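Local coordinates for protein time interval measuring enzyme TIME (Bombyx mori, PDB 2E47) that is a copper- and zinc-binding glycoprotein of the Cu-Zn superoxide dismutase family that probably converts superoxide to hydrogen peroxide and oxygen, at residues A[13-17]-A[18-22]. Numbering follows the deposited sequence.
Sequences VLSTE and TIRGN. With NAG (2-acetamido-2-deoxy-beta-D-glucopyranose), chain C.
Leu-14 and Gly-21 form the hydrogen-bonded pair of a tight antiparallel hairpin: Leu-14 N donates to Gly-21 O (2.9 Å) and Gly-21 N to Leu-14 O (3.0 Å). Two residues nearer the turn, past the non-hydrogen-bonded pair Ser-15/Arg-20, Thr-16 N donates to Ile-19 O at 2.9 Å, closing a two-residue turn over Glu-17 and Thr-18. Thr-16 sets its methyl, CG2, inside the bend, 3.1 Å from Thr-18 N and close to the backbone N of Ile-19. On the face of Ser-15, the Arg-20 chain folds back across the hairpin, bent at chi2 (-98°) and chi3 (-138°). Its NH2 thereby meets Thr-16 O at 2.6 Å, at the edge of the guanidinium; the N-H is poorly aimed (120°), and the bond is weak. Farther along the same face, Val-13 and Asn-22 lie side by side, with Val-13 CG2 3.6 Å from Asn-22 OD1. Asn-22 ND2 is bonded covalently to C1 of an N-acetylglucosamine, an N-linked glycan, and both residues also pack on Ser-58 of the second subunit. The other face is apolar: Leu-14 CB lies 4.3 Å from Ile-19 CG2, and both side chains rest on Ile-39 and Ala-149 of the flanking strands. This hairpin joins strands 9-15 and 20-27 of the Cu-Zn superoxide dismutase beta-barrel. Its chemistry is divided by face: the buried leucine and isoleucine join the hydrophobic interior, while the opposite face mixes Ser-15, Arg-20 and glycosylated Asn-22 with apolar Val-13, and one backbone bond closes the turn beside the weak arginine link.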
loop_
_atom_site.group_PDB
_atom_site.type_symbol
_atom_site.label_atom_id
_atom_site.label_comp_id
_atom_site.label_asym_id
_atom_site.label_seq_id
_atom_site.Cartn_x
_atom_site.Cartn_y
_atom_site.Cartn_z
ATOM N N VAL A 13 4.184 5.236 4.021
ATOM C CA VAL A 13 4.440 6.659 4.052
ATOM C C VAL A 13 3.245 7.315 4.670
ATOM O O VAL A 13 2.146 7.043 4.281
ATOM C CB VAL A 13 4.731 7.207 2.588
ATOM C CG1 VAL A 13 4.809 8.658 2.570
ATOM C CG2 VAL A 13 6.071 6.598 2.028
ATOM N N LEU A 14 3.450 8.173 5.645
ATOM C CA LEU A 14 2.385 9.026 6.211
ATOM C C LEU A 14 2.475 10.431 5.557
ATOM O O LEU A 14 3.577 10.973 5.472
ATOM C CB LEU A 14 2.745 9.202 7.668
ATOM C CG LEU A 14 2.182 8.198 8.691
ATOM C CD1 LEU A 14 1.587 6.963 8.079
ATOM C CD2 LEU A 14 3.002 7.950 9.943
ATOM N N SER A 15 1.359 11.011 5.112
ATOM C CA SER A 15 1.413 12.267 4.434
ATOM C C SER A 15 0.033 12.967 4.571
ATOM O O SER A 15 -0.953 12.546 3.937
ATOM C CB SER A 15 1.801 12.075 2.942
ATOM O OG SER A 15 2.293 13.322 2.424
ATOM N N THR A 16 0.024 14.019 5.397
ATOM C CA THR A 16 -1.125 14.784 5.834
ATOM C C THR A 16 -0.671 16.278 5.664
ATOM O O THR A 16 0.515 16.521 5.359
ATOM C CB THR A 16 -1.374 14.319 7.295
ATOM O OG1 THR A 16 -2.372 13.267 7.318
ATOM C CG2 THR A 16 -1.673 15.347 8.292
ATOM N N GLU A 17 -1.596 17.240 5.820
ATOM C CA GLU A 17 -1.232 18.645 5.875
ATOM C C GLU A 17 -0.197 18.874 6.985
ATOM O O GLU A 17 0.745 19.676 6.805
ATOM C CB GLU A 17 -2.452 19.539 6.171
ATOM C CG GLU A 17 -3.419 19.793 4.984
ATOM C CD GLU A 17 -2.697 19.991 3.640
ATOM O OE1 GLU A 17 -2.044 21.054 3.429
ATOM O OE2 GLU A 17 -2.792 19.078 2.788
ATOM N N THR A 18 -0.375 18.188 8.129
ATOM C CA THR A 18 0.522 18.396 9.279
ATOM C C THR A 18 1.587 17.314 9.561
ATOM O O THR A 18 2.606 17.609 10.175
ATOM C CB THR A 18 -0.291 18.698 10.588
ATOM O OG1 THR A 18 -1.239 17.648 10.813
ATOM C CG2 THR A 18 -1.091 20.046 10.470
ATOM N N ILE A 19 1.363 16.085 9.109
ATOM C CA ILE A 19 2.190 14.963 9.511
ATOM C C ILE A 19 2.886 14.332 8.337
ATOM O O ILE A 19 2.249 14.119 7.297
ATOM C CB ILE A 19 1.325 13.904 10.282
ATOM C CG1 ILE A 19 1.066 14.390 11.722
ATOM C CG2 ILE A 19 2.034 12.517 10.253
ATOM C CD1 ILE A 19 -0.026 13.760 12.354
ATOM N N ARG A 20 4.191 14.073 8.476
ATOM C CA ARG A 20 4.954 13.417 7.425
ATOM C C ARG A 20 5.897 12.408 7.996
ATOM O O ARG A 20 6.617 12.693 8.965
ATOM C CB ARG A 20 5.818 14.417 6.587
ATOM C CG ARG A 20 5.107 15.698 6.178
ATOM C CD ARG A 20 4.573 15.613 4.779
ATOM N NE ARG A 20 4.832 16.897 4.101
ATOM C CZ ARG A 20 3.927 17.871 3.948
ATOM N NH1 ARG A 20 4.269 19.001 3.325
ATOM N NH2 ARG A 20 2.677 17.706 4.401
ATOM N N GLY A 21 5.963 11.255 7.339
ATOM C CA GLY A 21 6.953 10.280 7.722
ATOM C C GLY A 21 7.104 9.136 6.775
ATOM O O GLY A 21 6.276 8.939 5.887
ATOM N N ASN A 22 8.202 8.409 6.956
ATOM C CA ASN A 22 8.487 7.143 6.278
ATOM C C ASN A 22 8.748 6.148 7.375
ATOM O O ASN A 22 9.503 6.451 8.318
ATOM C CB ASN A 22 9.795 7.231 5.462
ATOM C CG ASN A 22 9.745 8.356 4.404
ATOM O OD1 ASN A 22 8.840 8.342 3.544
ATOM N ND2 ASN A 22 10.654 9.362 4.523
HETATM C C1 NAG C . 11.460 9.650 3.339
HETATM C C2 NAG C . 12.435 9.037 2.312
HETATM C C3 NAG C . 13.238 10.083 1.512
HETATM C C4 NAG C . 12.645 11.486 1.339
HETATM C C5 NAG C . 11.440 11.783 2.235
HETATM C C6 NAG C . 10.441 12.711 1.533
HETATM C C7 NAG C . 13.354 6.707 2.704
HETATM C C8 NAG C . 12.027 6.041 2.648
HETATM N N2 NAG C . 13.379 8.049 2.894
HETATM O O3 NAG C . 13.590 9.561 0.246
HETATM O O4 NAG C . 13.666 12.338 1.808
HETATM O O5 NAG C . 10.739 10.608 2.618
HETATM O O6 NAG C . 11.014 13.937 1.117
HETATM O O7 NAG C . 14.339 5.978 2.576
#